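Local coordinates for peptidoglycan synthetase penicillin-binding protein 3 (Bifidobacterium adolescentis, PDB 4YE5) that probably serves as a penicillin-binding transpeptidase that cross-links peptidoglycan during bacterial cell-wall synthesis, at residues 65-70 against 75-80; 81-86 against 91-96; 416-421 against 460-465; 480-485 against 556-561. All blocks are in the same frame, centred on the assembly; numbering follows the deposited sequence.

The four contacts fall into two pairs at opposite ends of an elongated chain. Contacts 1 and 2, centres about 11 Å apart, lie in the dimerisation-domain region and share a border where His76 and Ile78 pack on Val83 and Leu94. Contacts 3 and 4, centres about 12 Å apart, meet through Asn463, whose ND2 is 2.8 Å from Asp560 O, and through Met465 O, 3.0 Å from Ala485 N. Contact 3 adjoins a putative SxxK motif of the transpeptidase region, consistent with a place beside the active site. The centres of contacts 1 and 3 are about 79 Å apart, so the disulfide-bonded loop is remote from that site.

Contact 1: 65-70 against 75-80; sequences TTCTKQ and CHQING
Thr65 grips His76 at two points through its backbone, while the two side chains meet at a slant. The imidazole is met edge-on: Thr65 N donates to His76 ND1 over 2.9 Å, nearly straight at 169° and close to the ring plane. The return bond runs from His76 N to Thr65 O at 2.8 Å, in the carbonyl plane. Because ND1 accepts here while NE2 bonds to Asn135 O, the ring is probably the neutral tautomer with its proton on NE2, and its rotation is fixed from both ends. Alongside, the methyl CG2 of Thr65 lies against Cys75 CB at 3.9 Å. The covalent tie follows: Cys67 SG and Cys75 SG are bonded at 2.0 Å, with a torsion of 90° about the S-S bond. This disulfide closes a nine-residue loop in the long connection between helices 56-61 and 87-99, a connection with no helix or strand, and so clamps the chain beside the paired Thr65 and His76. Cys67 CB and Cys75 CB both point at the opposite segment, and a Cys75 chi1 of 58° swings its sulfur onto Cys67 SG. Gln77 runs extended past the bridge, bringing its amide carbon CD to 3.5 Å from Cys67 SG. A water links the two loop segments, accepting from Cys67 N at 2.8 Å and donating to His76 O.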
loop_
_atom_site.group_PDB
_atom_site.type_symbol
_atom_site.label_atom_id
_atom_site.label_comp_id
_atom_site.label_asym_id
_atom_site.label_seq_id
_atom_site.Cartn_x
_atom_site.Cartn_y
_atom_site.Cartn_z
ATOM N N THR A 65 -51.252 -0.222 18.928
ATOM C CA THR A 65 -52.349 0.447 18.253
ATOM C C THR A 65 -53.252 -0.563 17.559
ATOM O O THR A 65 -52.783 -1.416 16.810
ATOM C CB THR A 65 -51.785 1.433 17.211
ATOM O OG1 THR A 65 -51.078 2.475 17.900
ATOM C CG2 THR A 65 -52.905 2.048 16.359
ATOM N N THR A 66 -54.548 -0.456 17.820
ATOM C CA THR A 66 -55.541 -1.331 17.212
ATOM C C THR A 66 -55.784 -0.929 15.754
ATOM O O THR A 66 -55.949 0.262 15.444
ATOM C CB THR A 66 -56.847 -1.306 18.020
ATOM O OG1 THR A 66 -56.591 -1.799 19.346
ATOM C CG2 THR A 66 -57.911 -2.174 17.361
ATOM N N CYS A 67 -55.761 -1.915 14.854
ATOM C CA CYS A 67 -56.015 -1.647 13.438
ATOM C C CYS A 67 -57.485 -1.305 13.240
ATOM O O CYS A 67 -58.359 -1.995 13.753
ATOM C CB CYS A 67 -55.594 -2.841 12.567
ATOM S SG CYS A 67 -53.812 -3.213 12.652
ATOM N N THR A 68 -57.760 -0.205 12.546
ATOM C CA THR A 68 -59.137 0.225 12.319
ATOM C C THR A 68 -59.134 0.845 10.939
ATOM O O THR A 68 -58.101 0.888 10.282
ATOM C CB THR A 68 -59.636 1.290 13.361
ATOM O OG1 THR A 68 -58.922 2.524 13.182
ATOM C CG2 THR A 68 -59.465 0.815 14.793
ATOM N N LYS A 69 -60.264 1.360 10.488
ATOM C CA LYS A 69 -60.239 1.993 9.174
ATOM C C LYS A 69 -59.478 3.314 9.247
ATOM O O LYS A 69 -59.035 3.830 8.234
ATOM C CB LYS A 69 -61.645 2.187 8.607
ATOM C CG LYS A 69 -62.483 3.210 9.335
ATOM C CD LYS A 69 -63.878 3.294 8.716
ATOM C CE LYS A 69 -64.700 2.054 9.037
ATOM N NZ LYS A 69 -65.082 2.036 10.468
ATOM N N GLN A 70 -59.299 3.847 10.454
ATOM C CA GLN A 70 -58.557 5.105 10.600
ATOM C C GLN A 70 -57.036 4.961 10.562
ATOM O O GLN A 70 -56.316 5.887 10.175
ATOM C CB GLN A 70 -58.972 5.807 11.883
ATOM C CG GLN A 70 -60.422 6.231 11.922
ATOM C CD GLN A 70 -60.606 7.430 12.842
ATOM O OE1 GLN A 70 -59.876 8.422 12.719
ATOM N NE2 GLN A 70 -61.546 7.335 13.781
ATOM N N CYS A 75 -50.439 0.415 12.599
ATOM C CA CYS A 75 -51.051 -0.233 13.756
ATOM C C CYS A 75 -50.322 -1.539 14.025
ATOM O O CYS A 75 -49.363 -1.897 13.321
ATOM C CB CYS A 75 -52.535 -0.512 13.490
ATOM S SG CYS A 75 -52.827 -1.561 11.990
ATOM N N HIS A 76 -50.773 -2.253 15.048
ATOM C CA HIS A 76 -50.109 -3.479 15.427
ATOM C C HIS A 76 -51.141 -4.593 15.427
ATOM O O HIS A 76 -52.253 -4.435 15.939
ATOM C CB HIS A 76 -49.458 -3.325 16.805
ATOM C CG HIS A 76 -48.508 -2.170 16.895
ATOM N ND1 HIS A 76 -48.882 -0.933 17.385
ATOM C CD2 HIS A 76 -47.206 -2.054 16.541
ATOM C CE1 HIS A 76 -47.847 -0.112 17.338
ATOM N NE2 HIS A 76 -46.818 -0.769 16.829
ATOM N N GLN A 77 -50.778 -5.716 14.818
ATOM C CA GLN A 77 -51.666 -6.871 14.780
ATOM C C GLN A 77 -50.874 -8.173 14.686
ATOM O O GLN A 77 -49.735 -8.191 14.247
ATOM C CB GLN A 77 -52.659 -6.763 13.615
ATOM C CG GLN A 77 -52.012 -6.479 12.272
ATOM C CD GLN A 77 -53.030 -6.324 11.151
ATOM O OE1 GLN A 77 -54.213 -6.637 11.319
ATOM N NE2 GLN A 77 -52.575 -5.830 10.003
ATOM N N ILE A 78 -51.492 -9.253 15.137
ATOM C CA ILE A 78 -50.915 -10.578 14.979
ATOM C C ILE A 78 -52.017 -11.463 14.415
ATOM O O ILE A 78 -53.096 -11.561 15.005
ATOM C CB ILE A 78 -50.406 -11.142 16.315
ATOM C CG1 ILE A 78 -49.129 -10.407 16.729
ATOM C CG2 ILE A 78 -50.088 -12.635 16.173
ATOM C CD1 ILE A 78 -48.967 -10.245 18.217
ATOM N N ASN A 79 -51.754 -12.059 13.253
ATOM C CA ASN A 79 -52.748 -12.877 12.568
ATOM C C ASN A 79 -54.053 -12.120 12.375
ATOM O O ASN A 79 -55.130 -12.682 12.533
ATOM C CB ASN A 79 -52.999 -14.187 13.329
ATOM C CG ASN A 79 -51.722 -15.011 13.519
ATOM O OD1 ASN A 79 -50.849 -15.040 12.649
ATOM N ND2 ASN A 79 -51.610 -15.673 14.666
ATOM N N GLY A 80 -53.945 -10.831 12.062
ATOM C CA GLY A 80 -55.107 -10.016 11.752
ATOM C C GLY A 80 -55.956 -9.562 12.929
ATOM O O GLY A 80 -57.082 -9.103 12.735
HETATM O O HOH W 1 -54.921 -4.439 15.689
#

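Contact 2: 81-86 against 91-96; sequences KPVGVT and VARLLA
The guanidinium of Arg93 has the isopropyl group of Val85 over one face and the carbonyl oxygen of Val83 at its edge. Both methyls of Val85 approach NH1 of Arg93; CG1, the one lying over the face, is 3.7 Å from it, and the two side chains cross at about a right angle. At the edge, Arg93 NH1 donates to Val83 O across 3.2 Å. The oxygen lies in the guanidinium plane and the nitrogen in the carbonyl plane, yet the bond is bent, with an N-H...O angle of 140°. An extended chain from CG to NE carries the charged group from the helix to the loop. Deeper down, the contact turns apolar: Val83 CG2 rests on Leu94 CD2 at 3.8 Å, the side chains again crossing nearly perpendicularly. That valine also touches His76 and Ala90, and is buried where the arginine is exposed. Gly84 has a positive phi of 91°, and the valines on its two sides both meet helix 87-99. The arrangement is that of a loop folding back on the helix it leads into, here within the dimerisation-domain region, with apolar packing underneath and an arginine-to-carbonyl bond at the exposed margin.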
loop_
_atom_site.group_PDB
_atom_site.type_symbol
_atom_site.label_atom_id
_atom_site.label_comp_id
_atom_site.label_asym_id
_atom_site.label_seq_id
_atom_site.Cartn_x
_atom_site.Cartn_y
_atom_site.Cartn_z
ATOM N N LYS A 81 -55.427 -9.685 14.144
ATOM C CA LYS A 81 -56.168 -9.326 15.359
ATOM C C LYS A 81 -55.279 -8.475 16.274
ATOM O O LYS A 81 -54.052 -8.540 16.172
ATOM C CB LYS A 81 -56.624 -10.589 16.108
ATOM C CG LYS A 81 -57.564 -11.511 15.310
ATOM C CD LYS A 81 -58.978 -10.925 15.197
ATOM C CE LYS A 81 -59.794 -11.621 14.110
ATOM N NZ LYS A 81 -59.190 -11.434 12.756
ATOM N N PRO A 82 -55.893 -7.681 17.170
ATOM C CA PRO A 82 -55.105 -6.856 18.096
ATOM C C PRO A 82 -54.166 -7.693 18.960
ATOM O O PRO A 82 -54.426 -8.880 19.204
ATOM C CB PRO A 82 -56.172 -6.190 18.968
ATOM C CG PRO A 82 -57.413 -6.177 18.096
ATOM C CD PRO A 82 -57.344 -7.459 17.322
ATOM N N VAL A 83 -53.084 -7.071 19.408
ATOM C CA VAL A 83 -52.046 -7.768 20.163
ATOM C C VAL A 83 -52.633 -8.290 21.489
ATOM O O VAL A 83 -52.342 -9.414 21.901
ATOM C CB VAL A 83 -50.815 -6.856 20.391
ATOM C CG1 VAL A 83 -49.788 -7.534 21.277
ATOM C CG2 VAL A 83 -50.178 -6.452 19.039
ATOM N N GLY A 84 -53.473 -7.482 22.135
ATOM C CA GLY A 84 -54.239 -7.946 23.288
ATOM C C GLY A 84 -53.605 -7.744 24.656
ATOM O O GLY A 84 -54.264 -7.905 25.666
ATOM N N VAL A 85 -52.320 -7.402 24.689
ATOM C CA VAL A 85 -51.636 -7.085 25.938
ATOM C C VAL A 85 -50.847 -5.809 25.704
ATOM O O VAL A 85 -50.888 -5.272 24.602
ATOM C CB VAL A 85 -50.679 -8.221 26.388
ATOM C CG1 VAL A 85 -51.482 -9.415 26.911
ATOM C CG2 VAL A 85 -49.743 -8.646 25.242
ATOM N N THR A 86 -50.136 -5.330 26.725
ATOM C CA THR A 86 -49.332 -4.112 26.607
ATOM C C THR A 86 -47.920 -4.353 27.071
ATOM O O THR A 86 -47.590 -5.442 27.558
ATOM C CB THR A 86 -49.916 -2.923 27.433
ATOM O OG1 THR A 86 -49.782 -3.185 28.840
ATOM C CG2 THR A 86 -51.385 -2.688 27.095
ATOM N N VAL A 91 -44.570 -6.285 23.089
ATOM C CA VAL A 91 -43.397 -6.263 22.234
ATOM C C VAL A 91 -42.912 -7.685 21.984
ATOM O O VAL A 91 -42.546 -8.038 20.851
ATOM C CB VAL A 91 -42.227 -5.422 22.829
ATOM C CG1 VAL A 91 -41.003 -5.439 21.877
ATOM C CG2 VAL A 91 -42.674 -3.985 23.111
ATOM N N ALA A 92 -42.916 -8.505 23.034
ATOM C CA ALA A 92 -42.420 -9.877 22.920
ATOM C C ALA A 92 -43.264 -10.695 21.939
ATOM O O ALA A 92 -42.726 -11.429 21.120
ATOM C CB ALA A 92 -42.357 -10.571 24.308
ATOM N N ARG A 93 -44.585 -10.545 22.020
ATOM C CA ARG A 93 -45.504 -11.266 21.131
ATOM C C ARG A 93 -45.305 -10.896 19.673
ATOM O O ARG A 93 -45.382 -11.746 18.782
ATOM C CB ARG A 93 -46.953 -10.979 21.511
ATOM C CG ARG A 93 -47.546 -12.013 22.406
ATOM C CD ARG A 93 -48.960 -11.666 22.798
ATOM N NE ARG A 93 -49.396 -12.529 23.888
ATOM C CZ ARG A 93 -50.606 -12.501 24.430
ATOM N NH1 ARG A 93 -51.534 -11.643 23.994
ATOM N NH2 ARG A 93 -50.887 -13.334 25.407
ATOM N N LEU A 94 -45.080 -9.614 19.425
ATOM C CA LEU A 94 -44.838 -9.144 18.068
ATOM C C LEU A 94 -43.517 -9.693 17.541
ATOM O O LEU A 94 -43.412 -10.109 16.386
ATOM C CB LEU A 94 -44.862 -7.607 18.026
ATOM C CG LEU A 94 -46.237 -6.957 18.187
ATOM C CD1 LEU A 94 -46.120 -5.473 18.535
ATOM C CD2 LEU A 94 -47.080 -7.146 16.907
ATOM N N LEU A 95 -42.510 -9.715 18.401
ATOM C CA LEU A 95 -41.153 -10.067 17.989
ATOM C C LEU A 95 -40.944 -11.561 17.841
ATOM O O LEU A 95 -40.158 -11.996 16.996
ATOM C CB LEU A 95 -40.137 -9.593 19.027
ATOM C CG LEU A 95 -39.632 -8.169 18.988
ATOM C CD1 LEU A 95 -38.673 -7.956 20.164
ATOM C CD2 LEU A 95 -38.941 -7.954 17.666
ATOM N N ALA A 96 -41.595 -12.328 18.708
ATOM C CA ALA A 96 -41.320 -13.768 18.826
ATOM C C ALA A 96 -41.289 -14.551 17.499
ATOM O O ALA A 96 -40.300 -15.237 17.216
ATOM C CB ALA A 96 -42.267 -14.425 19.854
#

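Contact 3: 416-421 against 460-465; sequences SVIANK and QMLNAM
Ile418 directs its CG2 methyl at helix 455-470 by a chi1 of -49°, which sets that branch anti to the backbone N and leaves CG1 beside the N, anti to the carbonyl carbon. The methyl abuts the backbone of the partner helix, 3.5 Å from Leu462 N and 3.7 Å from Leu462 CA, while the leucine side chain meets it through CB alone at 3.9 Å. On one flank stands Met461 CB, also 3.9 Å from Ile418 CG2. This selenomethionine then bends at chi2 and chi3, so its selenium turns off from Ile418 and its contribution is made by the root of the side chain, which CD1 of Ile418 also approaches. Met465, one turn further along the helix, behaves differently: it is straight at chi2 (-177°), bends only at chi3, and reaches Ile418 CG2 with its selenium at 4.1 Å. CG2 thus does most of the touching, among three residues, and the side-chain packing is apolar although the nearest atom is the backbone Leu462 N. Ile418 further touches Val291 and Ser295 of helix 290-299, and Leu462 and Met465 pack on Ile509 of strand 501-510. Helices 408-419 and 455-470 therefore meet in the buried helical layer of a fold like that of penicillin-binding transpeptidases, next to the five-stranded antiparallel sheet, where Met465 also touches the putative SxxK motif.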
loop_
_atom_site.group_PDB
_atom_site.type_symbol
_atom_site.label_atom_id
_atom_site.label_comp_id
_atom_site.label_asym_id
_atom_site.label_seq_id
_atom_site.Cartn_x
_atom_site.Cartn_y
_atom_site.Cartn_z
ATOM N N SER A 416 12.774 4.697 -12.171
ATOM C CA SER A 416 11.750 4.822 -13.207
ATOM C C SER A 416 12.011 6.046 -14.083
ATOM O O SER A 416 11.665 6.056 -15.272
ATOM C CB SER A 416 10.350 4.942 -12.594
ATOM O OG SER A 416 10.070 6.295 -12.285
ATOM N N VAL A 417 12.627 7.072 -13.503
ATOM C CA VAL A 417 12.913 8.306 -14.263
ATOM C C VAL A 417 13.753 7.992 -15.504
ATOM O O VAL A 417 13.504 8.528 -16.593
ATOM C CB VAL A 417 13.679 9.360 -13.415
ATOM C CG1 VAL A 417 14.215 10.492 -14.301
ATOM C CG2 VAL A 417 12.792 9.905 -12.331
ATOM N N ILE A 418 14.749 7.122 -15.338
ATOM C CA ILE A 418 15.589 6.711 -16.470
ATOM C C ILE A 418 14.803 5.877 -17.497
ATOM O O ILE A 418 15.075 5.910 -18.701
ATOM C CB ILE A 418 16.805 5.854 -15.998
ATOM C CG1 ILE A 418 17.547 6.524 -14.831
ATOM C CG2 ILE A 418 17.729 5.539 -17.149
ATOM C CD1 ILE A 418 17.950 7.971 -15.078
ATOM N N ALA A 419 13.872 5.081 -17.003
ATOM C CA ALA A 419 13.027 4.239 -17.867
ATOM C C ALA A 419 11.982 5.033 -18.621
ATOM O O ALA A 419 11.517 4.617 -19.696
ATOM C CB ALA A 419 12.328 3.151 -16.997
ATOM N N ASN A 420 11.569 6.154 -18.032
ATOM C CA ASN A 420 10.439 6.919 -18.534
ATOM C C ASN A 420 10.879 8.233 -19.209
ATOM O O ASN A 420 10.244 9.277 -19.048
ATOM C CB ASN A 420 9.448 7.203 -17.391
ATOM C CG ASN A 420 8.079 7.608 -17.894
ATOM O OD1 ASN A 420 7.635 7.137 -18.930
ATOM N ND2 ASN A 420 7.406 8.491 -17.163
ATOM N N LYS A 421 11.991 8.177 -19.934
ATOM C CA LYS A 421 12.443 9.301 -20.759
ATOM C C LYS A 421 12.772 10.557 -19.953
ATOM O O LYS A 421 12.677 11.670 -20.474
ATOM C CB LYS A 421 11.411 9.619 -21.854
ATOM C CG LYS A 421 11.207 8.463 -22.846
ATOM C CD LYS A 421 9.998 8.674 -23.720
ATOM C CE LYS A 421 10.025 7.729 -24.909
ATOM N NZ LYS A 421 8.807 7.899 -25.743
ATOM N N GLN A 460 20.987 7.859 -22.474
ATOM C CA GLN A 460 22.394 7.498 -22.279
ATOM C C GLN A 460 22.590 6.729 -20.977
ATOM O O GLN A 460 23.400 5.803 -20.913
ATOM C CB GLN A 460 23.275 8.750 -22.312
ATOM C CG GLN A 460 23.301 9.391 -23.695
ATOM C CD GLN A 460 23.966 10.765 -23.728
ATOM O OE1 GLN A 460 24.368 11.312 -22.702
ATOM N NE2 GLN A 460 24.075 11.327 -24.921
HETATM N N MSE A 461 21.842 7.108 -19.945
HETATM C CA MSE A 461 21.915 6.413 -18.658
HETATM C C MSE A 461 21.290 5.007 -18.748
HETATM O O MSE A 461 21.763 4.063 -18.139
HETATM C CB MSE A 461 21.217 7.230 -17.566
HETATM C CG MSE A 461 21.948 8.501 -17.156
HETATM SE SE MSE A 461 23.753 8.115 -16.583
HETATM C CE MSE A 461 23.376 6.914 -15.115
ATOM N N LEU A 462 20.217 4.875 -19.512
ATOM C CA LEU A 462 19.598 3.570 -19.729
ATOM C C LEU A 462 20.593 2.641 -20.435
ATOM O O LEU A 462 20.732 1.458 -20.090
ATOM C CB LEU A 462 18.346 3.751 -20.602
ATOM C CG LEU A 462 17.392 2.578 -20.785
ATOM C CD1 LEU A 462 16.801 2.154 -19.456
ATOM C CD2 LEU A 462 16.270 2.978 -21.741
ATOM N N ASN A 463 21.274 3.192 -21.435
ATOM C CA ASN A 463 22.330 2.497 -22.158
ATOM C C ASN A 463 23.463 2.051 -21.199
ATOM O O ASN A 463 23.919 0.911 -21.245
ATOM C CB ASN A 463 22.854 3.421 -23.264
ATOM C CG ASN A 463 23.830 2.733 -24.215
ATOM O OD1 ASN A 463 24.780 2.077 -23.791
ATOM N ND2 ASN A 463 23.602 2.903 -25.514
ATOM N N ALA A 464 23.901 2.941 -20.317
ATOM C CA ALA A 464 24.946 2.588 -19.341
ATOM C C ALA A 464 24.437 1.557 -18.327
ATOM O O ALA A 464 25.197 0.678 -17.888
ATOM C CB ALA A 464 25.468 3.842 -18.626
HETATM N N MSE A 465 23.158 1.653 -17.956
HETATM C CA MSE A 465 22.546 0.658 -17.068
HETATM C C MSE A 465 22.400 -0.715 -17.730
HETATM O O MSE A 465 22.483 -1.752 -17.067
HETATM C CB MSE A 465 21.188 1.122 -16.508
HETATM C CG MSE A 465 21.285 2.302 -15.548
HETATM SE SE MSE A 465 19.544 2.747 -14.821
HETATM C CE MSE A 465 19.247 1.096 -13.777
#

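Contact 4: 480-485 against 556-561; sequences GYRMAA and SPRTDA
Arg482 reaches over to Ser556 and Arg558, and its guanidinium is engaged at both edge and face. At the edge, Arg482 NH1 donates to Ser556 O over 3.1 Å, almost straight at 164°; the oxygen lies near the guanidinium plane, but the nitrogen stands well above the carbonyl plane. Against one face lies the backbone of Arg558, its CA 3.6 Å above the plane and offset toward the rim. The aliphatic start of Arg558 continues this packing, with CG 3.6 Å from Arg482 NH2, and the two arginine side chains cross at about a right angle. A bend at chi3 (52°) breaks the otherwise extended Arg482 chain. The segment 480-485 leads into strand 484-492, an outermost strand of the five-stranded antiparallel sheet of the transpeptidase fold, so the contact fastens the C-terminal loop 556-561 to the loop before that edge strand. One shell out, a water bridges Thr559 N and Asp560 OD1, and holds Arg482 NH2 only weakly at 3.5 Å. Asp560 OD1 itself, 4.4 Å from Arg482 NH2, is beyond salt-bridge range, but its charge probably offsets part of the repulsion between the arginines. Glu466 of helix 455-470 forms a salt bridge with Arg482 NE, a second anchor for the guanidinium. Arg558 extends toward the same helix, where its NH2 bonds to Ser467 OG, and Ala561 CB sits over the centre of its guanidinium, 3.4 Å above the plane.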
loop_
_atom_site.group_PDB
_atom_site.type_symbol
_atom_site.label_atom_id
_atom_site.label_comp_id
_atom_site.label_asym_id
_atom_site.label_seq_id
_atom_site.Cartn_x
_atom_site.Cartn_y
_atom_site.Cartn_z
ATOM N N GLY A 480 15.593 -13.981 -23.564
ATOM C CA GLY A 480 14.868 -13.254 -24.591
ATOM C C GLY A 480 14.735 -11.760 -24.321
ATOM O O GLY A 480 14.233 -11.020 -25.157
ATOM N N TYR A 481 15.177 -11.288 -23.159
ATOM C CA TYR A 481 14.924 -9.882 -22.836
ATOM C C TYR A 481 16.157 -9.125 -22.384
ATOM O O TYR A 481 16.938 -9.614 -21.562
ATOM C CB TYR A 481 13.822 -9.772 -21.768
ATOM C CG TYR A 481 12.508 -10.398 -22.225
ATOM C CD1 TYR A 481 12.257 -11.754 -22.039
ATOM C CD2 TYR A 481 11.538 -9.636 -22.857
ATOM C CE1 TYR A 481 11.070 -12.333 -22.468
ATOM C CE2 TYR A 481 10.342 -10.213 -23.287
ATOM C CZ TYR A 481 10.119 -11.557 -23.093
ATOM O OH TYR A 481 8.928 -12.128 -23.514
ATOM N N ARG A 482 16.313 -7.915 -22.902
ATOM C CA ARG A 482 17.386 -7.026 -22.453
ATOM C C ARG A 482 16.978 -6.338 -21.158
ATOM O O ARG A 482 15.821 -5.958 -21.018
ATOM C CB ARG A 482 17.684 -5.999 -23.546
ATOM C CG ARG A 482 18.299 -6.638 -24.791
ATOM C CD ARG A 482 18.259 -5.726 -26.011
ATOM N NE ARG A 482 18.808 -4.396 -25.762
ATOM C CZ ARG A 482 18.718 -3.392 -26.633
ATOM N NH1 ARG A 482 18.121 -3.577 -27.810
ATOM N NH2 ARG A 482 19.231 -2.208 -26.340
HETATM N N MSE A 483 17.921 -6.187 -20.219
HETATM C CA MSE A 483 17.665 -5.503 -18.947
HETATM C C MSE A 483 18.612 -4.335 -18.765
HETATM O O MSE A 483 19.759 -4.384 -19.203
HETATM C CB MSE A 483 17.874 -6.452 -17.746
HETATM C CG MSE A 483 16.755 -7.494 -17.552
HETATM SE SE MSE A 483 17.060 -8.657 -15.999
HETATM C CE MSE A 483 18.397 -9.768 -16.758
ATOM N N ALA A 484 18.134 -3.294 -18.094
ATOM C CA ALA A 484 18.993 -2.197 -17.678
ATOM C C ALA A 484 18.879 -2.198 -16.166
ATOM O O ALA A 484 17.773 -2.079 -15.629
ATOM C CB ALA A 484 18.506 -0.880 -18.233
ATOM N N ALA A 485 20.004 -2.332 -15.476
ATOM C CA ALA A 485 19.919 -2.518 -14.031
ATOM C C ALA A 485 21.137 -2.007 -13.307
ATOM O O ALA A 485 22.188 -1.840 -13.909
ATOM C CB ALA A 485 19.729 -4.012 -13.723
ATOM N N SER A 556 14.748 -6.793 -29.210
ATOM C CA SER A 556 15.573 -6.766 -30.410
ATOM C C SER A 556 17.056 -6.740 -30.028
ATOM O O SER A 556 17.405 -6.370 -28.906
ATOM C CB SER A 556 15.227 -5.536 -31.255
ATOM O OG SER A 556 13.899 -5.618 -31.755
ATOM N N PRO A 557 17.939 -7.146 -30.957
ATOM C CA PRO A 557 19.373 -7.130 -30.651
ATOM C C PRO A 557 19.870 -5.737 -30.255
ATOM O O PRO A 557 19.429 -4.727 -30.811
ATOM C CB PRO A 557 20.014 -7.562 -31.980
ATOM C CG PRO A 557 18.971 -8.420 -32.641
ATOM C CD PRO A 557 17.656 -7.769 -32.266
ATOM N N ARG A 558 20.765 -5.689 -29.275
ATOM C CA ARG A 558 21.422 -4.445 -28.883
ATOM C C ARG A 558 22.461 -4.010 -29.935
ATOM O O ARG A 558 23.382 -4.760 -30.242
ATOM C CB ARG A 558 22.094 -4.628 -27.514
ATOM C CG ARG A 558 22.598 -3.326 -26.899
ATOM C CD ARG A 558 23.318 -3.551 -25.556
ATOM N NE ARG A 558 23.601 -2.265 -24.929
ATOM C CZ ARG A 558 24.513 -2.056 -23.989
ATOM N NH1 ARG A 558 25.252 -3.060 -23.531
ATOM N NH2 ARG A 558 24.683 -0.829 -23.509
ATOM N N THR A 559 22.324 -2.800 -30.479
ATOM C CA THR A 559 23.252 -2.349 -31.515
ATOM C C THR A 559 23.957 -1.037 -31.205
ATOM O O THR A 559 24.749 -0.567 -32.007
ATOM C CB THR A 559 22.553 -2.160 -32.884
ATOM O OG1 THR A 559 21.522 -1.170 -32.767
ATOM C CG2 THR A 559 21.966 -3.483 -33.397
ATOM N N ASP A 560 23.661 -0.423 -30.070
ATOM C CA ASP A 560 24.189 0.919 -29.827
ATOM C C ASP A 560 24.923 1.080 -28.489
ATOM O O ASP A 560 24.899 2.162 -27.901
ATOM C CB ASP A 560 23.060 1.953 -29.937
ATOM C CG ASP A 560 21.960 1.748 -28.889
ATOM O OD1 ASP A 560 21.955 0.705 -28.187
ATOM O OD2 ASP A 560 21.083 2.637 -28.784
ATOM N N ALA A 561 25.576 0.022 -28.018
ATOM C CA ALA A 561 26.189 0.061 -26.689
ATOM C C ALA A 561 27.205 1.192 -26.585
ATOM O O ALA A 561 28.039 1.351 -27.456
ATOM C CB ALA A 561 26.859 -1.282 -26.358
HETATM O O HOH W 2 20.178 -1.003 -29.431
#